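Local coordinates for protein endo-alpha-mannosidase (Bacteroides thetaiotaomicron, PDB 4ACY) that hydrolyses alpha-mannosidic links as an endo-alpha-mannosidase of glycoside hydrolase family 99, probably cutting within mannose-containing N-glycan chains, at residues Thr325-Trp330 / Thr334-Ala339; Ser232-Ile237 / Gln267-Ala272. All blocks are in the same frame, centred on the assembly; numbering follows the deposited sequence.

In the fold
The chain folds as a (beta/alpha)8 barrel of eight parallel strands, and both contacts belong to it. Contact 2 comes first along the chain. It joins residues 232-237, which lead into helix 235-239, to residues 267-272 in helix 263-272. These helices follow the fifth and sixth barrel strands, 223-227 and 244-246. Contact 1 comes later, in the long loop that follows the eighth strand, 322-324, and precedes helix 359-376. Their centres are about 29 Å apart, their nearest atoms about 16 Å. Contact 1 is buried, ties together two parts of that loop, and is centred about 10 Å from the centre of the chain. Contact 2 is partly buried in the outer helical layer, about 21 Å out.

Contact 1 of 2, residues Thr325-Trp330 / Thr334-Ala339; sequences TSFNEW and TQIEPA
The loop that leaves the eighth strand of the TIM barrel folds back on itself here, and S326 meets T334 at its base. The T325-S326 peptide is cis. S326 N donates to T334 O at 2.9 Å. The two hydroxyls, S326 OG and T334 OG1, are hydrogen-bonded at 2.7 Å. S326 OG also accepts from E329 N, an ST motif, so two bonds grip this buried oxygen. The backbone pairing continues with I336 N to S326 O and E337 N to F327 O.

W330 holds the far end. Its NE1 donates to E337 OE1 at 2.9 Å. The carboxylate oxygen lies near the indole plane, but the N-H reaches it from above the carboxylate plane. The E337 chain is extended, with CG anti to the backbone N (chi1 -171°), which brings OE1 to W330 NE1. Y97 OH bonds the same oxygen, which helps fix the group. E337 CB lies over one face of the F327 ring, a CH-pi contact of 4.2 Å to the centroid. Q335 CG lies over one face of the W330 six-membered ring, 3.4 Å from its centroid. The Q335 amide stacks on the indole with the planes 8° apart, and its NE2 is bonded to Y352 OH. A water lies within hydrogen-bonding reach of W330 O and Q335 OE1 but has more acceptors nearby than protons. At the edge of the indole, A339 CB touches W330 CH2 at 3.8 Å.

The E329 side chain lies about 5 Å from a bound formic acid, probably from the crystallisation liquor, though such a molecule may mark a pocket. F327 packs on helix 102-115 and on strand 42-46, the first of the barrel. I336 packs on helix 359-376.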
ATOM      1  N   THR A 325       0.431   2.624   4.972  1.00 13.91           N
ATOM      2  CA  THR A 325      -0.864   2.638   4.318  1.00 13.42           C
ATOM      3  C   THR A 325      -1.453   4.032   4.567  1.00 13.17           C
ATOM      4  O   THR A 325      -2.021   4.259   5.629  1.00 13.10           O
ATOM      5  CB  THR A 325      -1.785   1.553   4.918  1.00 13.64           C
ATOM      6  OG1 THR A 325      -1.178   0.260   4.731  1.00 13.54           O
ATOM      7  CG2 THR A 325      -3.173   1.587   4.220  1.00 13.64           C
ATOM      8  N   SER A 326      -1.311   4.976   3.630  1.00 13.19           N
ATOM      9  CA  SER A 326      -0.790   4.760   2.282  1.00 13.09           C
ATOM     10  C   SER A 326      -0.066   6.009   1.809  1.00 13.10           C
ATOM     11  O   SER A 326      -0.206   7.064   2.412  1.00 12.55           O
ATOM     12  CB  SER A 326      -1.964   4.514   1.323  1.00 13.18           C
ATOM     13  OG  SER A 326      -2.869   5.614   1.351  1.00 13.29           O
ATOM     14  N   PHE A 327       0.685   5.914   0.712  1.00 13.17           N
ATOM     15  CA  PHE A 327       1.027   7.153   0.042  1.00 13.24           C
ATOM     16  C   PHE A 327      -0.246   7.846  -0.478  1.00 13.31           C
ATOM     17  O   PHE A 327      -0.474   9.022  -0.213  1.00 12.99           O
ATOM     18  CB  PHE A 327       2.015   6.958  -1.107  1.00 13.70           C
ATOM     19  CG  PHE A 327       2.384   8.265  -1.775  1.00 14.01           C
ATOM     20  CD1 PHE A 327       3.129   9.213  -1.078  1.00 14.82           C
ATOM     21  CD2 PHE A 327       1.927   8.573  -3.051  1.00 14.53           C
ATOM     22  CE1 PHE A 327       3.437  10.438  -1.646  1.00 14.67           C
ATOM     23  CE2 PHE A 327       2.238   9.794  -3.628  1.00 14.76           C
ATOM     24  CZ  PHE A 327       3.003  10.720  -2.926  1.00 14.85           C
ATOM     25  N   ASN A 328      -1.078   7.130  -1.228  1.00 13.07           N
ATOM     26  CA  ASN A 328      -2.131   7.822  -1.964  1.00 13.08           C
ATOM     27  C   ASN A 328      -3.364   6.984  -2.261  1.00 12.64           C
ATOM     28  O   ASN A 328      -3.858   6.972  -3.397  1.00 12.66           O
ATOM     29  CB  ASN A 328      -1.588   8.447  -3.267  1.00 13.01           C
ATOM     30  CG  ASN A 328      -1.080   7.409  -4.266  1.00 13.21           C
ATOM     31  OD1 ASN A 328      -0.721   6.282  -3.896  1.00 13.50           O
ATOM     32  ND2 ASN A 328      -1.039   7.797  -5.551  1.00 13.22           N
ATOM     33  N   GLU A 329      -3.861   6.301  -1.234  1.00 13.28           N
ATOM     34  CA  GLU A 329      -5.171   5.650  -1.349  1.00 13.29           C
ATOM     35  C   GLU A 329      -6.187   6.691  -0.890  1.00 13.50           C
ATOM     36  O   GLU A 329      -6.645   6.685   0.262  1.00 13.61           O
ATOM     37  CB  GLU A 329      -5.230   4.385  -0.483  1.00 13.37           C
ATOM     38  CG  GLU A 329      -5.960   3.179  -1.145  1.00 13.51           C
ATOM     39  CD  GLU A 329      -7.431   3.434  -1.502  1.00 13.97           C
ATOM     40  OE1 GLU A 329      -7.872   4.598  -1.528  1.00 13.56           O
ATOM     41  OE2 GLU A 329      -8.158   2.438  -1.789  1.00 14.12           O
ATOM     42  N   TRP A 330      -6.492   7.614  -1.801  1.00 13.79           N
ATOM     43  CA  TRP A 330      -7.353   8.749  -1.512  1.00 13.63           C
ATOM     44  C   TRP A 330      -8.756   8.310  -1.129  1.00 13.89           C
ATOM     45  O   TRP A 330      -9.381   8.935  -0.259  1.00 14.03           O
ATOM     46  CB  TRP A 330      -7.368   9.742  -2.695  1.00 13.89           C
ATOM     47  CG  TRP A 330      -6.085  10.523  -2.766  1.00 14.05           C
ATOM     48  CD1 TRP A 330      -4.967  10.198  -3.475  1.00 14.20           C
ATOM     49  CD2 TRP A 330      -5.773  11.741  -2.057  1.00 14.25           C
ATOM     50  NE1 TRP A 330      -3.986  11.142  -3.276  1.00 14.21           N
ATOM     51  CE2 TRP A 330      -4.448  12.090  -2.399  1.00 14.26           C
ATOM     52  CE3 TRP A 330      -6.484  12.563  -1.164  1.00 14.50           C
ATOM     53  CZ2 TRP A 330      -3.818  13.244  -1.896  1.00 14.32           C
ATOM     54  CZ3 TRP A 330      -5.855  13.706  -0.664  1.00 14.39           C
ATOM     55  CH2 TRP A 330      -4.532  14.027  -1.033  1.00 14.52           C
ATOM     56  N   THR A 334      -6.407   7.476   3.746  1.00 13.08           N
ATOM     57  CA  THR A 334      -5.205   7.027   4.440  1.00 13.34           C
ATOM     58  C   THR A 334      -3.936   7.681   3.901  1.00 13.50           C
ATOM     59  O   THR A 334      -2.857   7.347   4.365  1.00 13.55           O
ATOM     60  CB  THR A 334      -5.042   5.490   4.359  1.00 13.03           C
ATOM     61  OG1 THR A 334      -4.990   5.092   2.987  1.00 13.33           O
ATOM     62  CG2 THR A 334      -6.209   4.789   5.059  1.00 12.89           C
ATOM     63  N   GLN A 335      -4.074   8.611   2.948  1.00 13.97           N
ATOM     64  CA  GLN A 335      -2.925   9.155   2.209  1.00 13.85           C
ATOM     65  C   GLN A 335      -2.009  10.017   3.080  1.00 14.31           C
ATOM     66  O   GLN A 335      -2.488  10.752   3.946  1.00 14.98           O
ATOM     67  CB  GLN A 335      -3.388   9.920   0.954  1.00 13.59           C
ATOM     68  CG  GLN A 335      -3.982  11.317   1.180  1.00 13.36           C
ATOM     69  CD  GLN A 335      -5.303  11.346   1.975  1.00 13.29           C
ATOM     70  OE1 GLN A 335      -6.123  10.413   1.917  1.00 13.55           O
ATOM     71  NE2 GLN A 335      -5.513  12.424   2.699  1.00 13.34           N
ATOM     72  N   ILE A 336      -0.702   9.894   2.867  1.00 13.98           N
ATOM     73  CA  ILE A 336       0.216  10.884   3.454  1.00 14.28           C
ATOM     74  C   ILE A 336       0.503  11.968   2.428  1.00 14.38           C
ATOM     75  O   ILE A 336       1.070  13.022   2.779  1.00 14.49           O
ATOM     76  CB  ILE A 336       1.513  10.250   4.029  1.00 14.15           C
ATOM     77  CG1 ILE A 336       2.304   9.538   2.921  1.00 14.51           C
ATOM     78  CG2 ILE A 336       1.197   9.309   5.235  1.00 14.27           C
ATOM     79  CD1 ILE A 336       3.707   9.133   3.380  1.00 14.95           C
ATOM     80  N   GLU A 337       0.078  11.728   1.186  1.00 14.48           N
ATOM     81  CA  GLU A 337       0.207  12.705   0.094  1.00 14.65           C
ATOM     82  C   GLU A 337      -0.433  14.043   0.490  1.00 15.04           C
ATOM     83  O   GLU A 337      -1.479  14.070   1.167  1.00 14.89           O
ATOM     84  CB  GLU A 337      -0.384  12.179  -1.212  1.00 14.68           C
ATOM     85  CG  GLU A 337      -0.067  13.097  -2.394  1.00 14.64           C
ATOM     86  CD  GLU A 337      -0.602  12.645  -3.707  1.00 15.30           C
ATOM     87  OE1 GLU A 337      -1.192  11.536  -3.805  1.00 15.21           O
ATOM     88  OE2 GLU A 337      -0.425  13.417  -4.677  1.00 15.02           O
ATOM     89  N   PRO A 338       0.224  15.164   0.127  1.00 15.01           N
ATOM     90  CA  PRO A 338      -0.320  16.457   0.533  1.00 15.35           C
ATOM     91  C   PRO A 338      -1.745  16.698   0.076  1.00 15.39           C
ATOM     92  O   PRO A 338      -2.077  16.450  -1.077  1.00 15.35           O
ATOM     93  CB  PRO A 338       0.632  17.457  -0.150  1.00 15.41           C
ATOM     94  CG  PRO A 338       1.928  16.745  -0.145  1.00 15.51           C
ATOM     95  CD  PRO A 338       1.599  15.290  -0.402  1.00 15.44           C
ATOM     96  N   ALA A 339      -2.554  17.208   1.000  1.00 15.76           N
ATOM     97  CA  ALA A 339      -3.952  17.537   0.758  1.00 16.34           C
ATOM     98  C   ALA A 339      -4.128  19.034   1.023  1.00 16.56           C
ATOM     99  O   ALA A 339      -3.383  19.607   1.816  1.00 16.94           O
ATOM    100  CB  ALA A 339      -4.836  16.716   1.697  1.00 16.07           C
TER
HETATM  101  O   HOH W   1      -8.802  11.154   0.965  1.00 22.26           O

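Contact 2 of 2, residues Ser232-Ile237 / Gln267-Ala272; sequences SELPDI and QQWAKA
L234 O accepts a hydrogen bond from I237 N at 2.9 Å and also lies 3.1 Å from CH2 of W269. The first contact is a backbone bond within 232-237. The second is a close approach of the indole to the carbonyl oxygen.

The main packing is between L234 and the W269 ring. L234 CB sits over the centre of the six-membered ring, 3.6 Å from its centroid and 7° off the normal, a CH-pi contact. The CD1 branch of L234 lies 3.8 Å from W269 CG, where the indole joins its CB. The leucine and the tryptophan reach across from their own segments and overlap alongside each other, pointing opposite ways. W269 has CG anti to its backbone nitrogen (chi1 -172°), which carries the indole out from its helix toward L234. P235 adds a looser touch, CD to W269 CZ2 at 4.4 Å. With only an alanine at W269, L234 CB and CD1 would probably lose the flat surface they rest on, and a gap is likely to open between the two segments.

H273 stacks on W269, while L234 and A270 both touch F245 of strand 244-246. W269 of helix 263-272 thus packs against the segment leading into helix 235-239, with F245 touching residues of both. Such packing of successive helices around the strands belongs to the outer layer of a (beta/alpha)8 barrel.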
ATOM      1  N   SER A 232      -3.959 -15.451  15.393  1.00 27.63           N
ATOM      2  CA  SER A 232      -4.265 -16.886  15.500  1.00 28.38           C
ATOM      3  C   SER A 232      -4.211 -17.623  14.166  1.00 27.54           C
ATOM      4  O   SER A 232      -4.192 -18.859  14.134  1.00 27.58           O
ATOM      5  CB  SER A 232      -5.618 -17.117  16.190  1.00 28.90           C
ATOM      6  OG  SER A 232      -6.682 -16.708  15.350  1.00 30.45           O
ATOM      7  N   GLU A 233      -4.173 -16.875  13.061  1.00 26.62           N
ATOM      8  CA  GLU A 233      -4.064 -17.481  11.738  1.00 25.76           C
ATOM      9  C   GLU A 233      -2.642 -17.396  11.155  1.00 24.22           C
ATOM     10  O   GLU A 233      -2.406 -17.774  10.006  1.00 23.63           O
ATOM     11  CB  GLU A 233      -5.093 -16.883  10.771  1.00 26.75           C
ATOM     12  CG  GLU A 233      -6.522 -17.286  11.095  1.00 28.16           C
ATOM     13  CD  GLU A 233      -7.561 -16.660  10.172  1.00 29.67           C
ATOM     14  OE1 GLU A 233      -7.219 -15.837   9.287  1.00 30.61           O
ATOM     15  OE2 GLU A 233      -8.745 -16.996  10.343  1.00 30.96           O
ATOM     16  N   LEU A 234      -1.704 -16.915  11.959  1.00 23.03           N
ATOM     17  CA  LEU A 234      -0.299 -16.849  11.537  1.00 22.96           C
ATOM     18  C   LEU A 234       0.287 -18.194  11.052  1.00 23.21           C
ATOM     19  O   LEU A 234       1.094 -18.209  10.117  1.00 22.95           O
ATOM     20  CB  LEU A 234       0.579 -16.196  12.609  1.00 22.93           C
ATOM     21  CG  LEU A 234       0.419 -14.680  12.803  1.00 22.52           C
ATOM     22  CD1 LEU A 234       1.331 -14.181  13.906  1.00 22.57           C
ATOM     23  CD2 LEU A 234       0.715 -13.928  11.509  1.00 23.05           C
ATOM     24  N   PRO A 235      -0.135 -19.333  11.650  1.00 23.35           N
ATOM     25  CA  PRO A 235       0.322 -20.618  11.095  1.00 23.34           C
ATOM     26  C   PRO A 235       0.007 -20.820   9.611  1.00 23.75           C
ATOM     27  O   PRO A 235       0.721 -21.576   8.935  1.00 24.11           O
ATOM     28  CB  PRO A 235      -0.437 -21.654  11.943  1.00 23.41           C
ATOM     29  CG  PRO A 235      -0.597 -20.991  13.250  1.00 23.33           C
ATOM     30  CD  PRO A 235      -0.828 -19.523  12.943  1.00 23.77           C
ATOM     31  N   ASP A 236      -1.036 -20.154   9.099  1.00 23.41           N
ATOM     32  CA  ASP A 236      -1.368 -20.271   7.678  1.00 23.28           C
ATOM     33  C   ASP A 236      -0.250 -19.699   6.813  1.00 22.77           C
ATOM     34  O   ASP A 236      -0.059 -20.145   5.695  1.00 22.45           O
ATOM     35  CB  ASP A 236      -2.689 -19.576   7.325  1.00 24.56           C
ATOM     36  CG  ASP A 236      -3.897 -20.238   7.964  1.00 25.77           C
ATOM     37  OD1 ASP A 236      -3.788 -21.389   8.424  1.00 25.91           O
ATOM     38  OD2 ASP A 236      -4.964 -19.586   8.012  1.00 26.67           O
ATOM     39  N   ILE A 237       0.458 -18.694   7.328  1.00 22.81           N
ATOM     40  CA  ILE A 237       1.621 -18.136   6.620  1.00 23.19           C
ATOM     41  C   ILE A 237       2.668 -19.233   6.415  1.00 23.99           C
ATOM     42  O   ILE A 237       3.244 -19.361   5.335  1.00 23.19           O
ATOM     43  CB  ILE A 237       2.241 -16.908   7.358  1.00 23.23           C
ATOM     44  CG1 ILE A 237       1.229 -15.747   7.459  1.00 23.23           C
ATOM     45  CG2 ILE A 237       3.566 -16.478   6.696  1.00 22.40           C
ATOM     46  CD1 ILE A 237       0.663 -15.249   6.108  1.00 23.64           C
ATOM     47  N   GLN A 267       5.499  -9.964  16.117  1.00 21.60           N
ATOM     48  CA  GLN A 267       6.939  -9.922  15.841  1.00 22.08           C
ATOM     49  C   GLN A 267       7.643 -11.097  16.508  1.00 22.80           C
ATOM     50  O   GLN A 267       8.536 -11.710  15.922  1.00 22.21           O
ATOM     51  CB  GLN A 267       7.554  -8.604  16.331  1.00 21.59           C
ATOM     52  CG  GLN A 267       9.109  -8.552  16.329  1.00 21.69           C
ATOM     53  CD  GLN A 267       9.739  -8.709  14.938  1.00 22.31           C
ATOM     54  OE1 GLN A 267       9.056  -8.702  13.913  1.00 21.92           O
ATOM     55  NE2 GLN A 267      11.062  -8.866  14.909  1.00 22.44           N
ATOM     56  N   GLN A 268       7.242 -11.393  17.741  1.00 24.43           N
ATOM     57  CA  GLN A 268       7.792 -12.537  18.473  1.00 25.70           C
ATOM     58  C   GLN A 268       7.532 -13.842  17.719  1.00 24.96           C
ATOM     59  O   GLN A 268       8.428 -14.674  17.610  1.00 24.84           O
ATOM     60  CB  GLN A 268       7.221 -12.619  19.897  1.00 27.68           C
ATOM     61  CG  GLN A 268       7.788 -11.616  20.904  1.00 30.80           C
ATOM     62  CD  GLN A 268       7.031 -11.631  22.247  1.00 33.72           C
ATOM     63  OE1 GLN A 268       6.569 -12.689  22.712  1.00 36.66           O
ATOM     64  NE2 GLN A 268       6.907 -10.461  22.873  1.00 35.18           N
ATOM     65  N   TRP A 269       6.314 -14.006  17.194  1.00 24.35           N
ATOM     66  CA  TRP A 269       5.956 -15.173  16.385  1.00 24.25           C
ATOM     67  C   TRP A 269       6.808 -15.237  15.117  1.00 24.11           C
ATOM     68  O   TRP A 269       7.310 -16.304  14.744  1.00 23.71           O
ATOM     69  CB  TRP A 269       4.464 -15.148  16.004  1.00 24.44           C
ATOM     70  CG  TRP A 269       4.010 -16.428  15.343  1.00 24.10           C
ATOM     71  CD1 TRP A 269       3.466 -17.523  15.962  1.00 24.87           C
ATOM     72  CD2 TRP A 269       4.081 -16.758  13.946  1.00 24.28           C
ATOM     73  NE1 TRP A 269       3.190 -18.501  15.044  1.00 24.67           N
ATOM     74  CE2 TRP A 269       3.561 -18.067  13.800  1.00 24.21           C
ATOM     75  CE3 TRP A 269       4.542 -16.081  12.808  1.00 23.94           C
ATOM     76  CZ2 TRP A 269       3.474 -18.709  12.559  1.00 24.43           C
ATOM     77  CZ3 TRP A 269       4.458 -16.721  11.576  1.00 23.85           C
ATOM     78  CH2 TRP A 269       3.929 -18.020  11.461  1.00 24.22           C
ATOM     79  N   ALA A 270       6.963 -14.086  14.456  1.00 23.60           N
ATOM     80  CA  ALA A 270       7.737 -14.007  13.226  1.00 24.29           C
ATOM     81  C   ALA A 270       9.168 -14.486  13.454  1.00 24.90           C
ATOM     82  O   ALA A 270       9.679 -15.301  12.690  1.00 25.58           O
ATOM     83  CB  ALA A 270       7.737 -12.577  12.676  1.00 23.15           C
ATOM     84  N   LYS A 271       9.805 -13.946  14.490  1.00 26.23           N
ATOM     85  CA  LYS A 271      11.183 -14.294  14.847  1.00 27.95           C
ATOM     86  C   LYS A 271      11.275 -15.798  15.130  1.00 28.08           C
ATOM     87  O   LYS A 271      12.152 -16.490  14.598  1.00 28.30           O
ATOM     88  CB  LYS A 271      11.632 -13.452  16.051  1.00 29.83           C
ATOM     89  CG  LYS A 271      13.107 -13.547  16.444  1.00 32.45           C
ATOM     90  CD  LYS A 271      13.381 -12.639  17.655  1.00 34.38           C
ATOM     91  CE  LYS A 271      14.627 -13.066  18.442  1.00 35.97           C
ATOM     92  NZ  LYS A 271      15.795 -12.192  18.126  1.00 38.09           N
ATOM     93  N   ALA A 272      10.344 -16.307  15.933  1.00 27.41           N
ATOM     94  CA  ALA A 272      10.344 -17.725  16.292  1.00 27.66           C
ATOM     95  C   ALA A 272      10.091 -18.651  15.098  1.00 28.02           C
ATOM     96  O   ALA A 272      10.510 -19.806  15.115  1.00 28.76           O
ATOM     97  CB  ALA A 272       9.337 -18.000  17.426  1.00 27.24           C
TER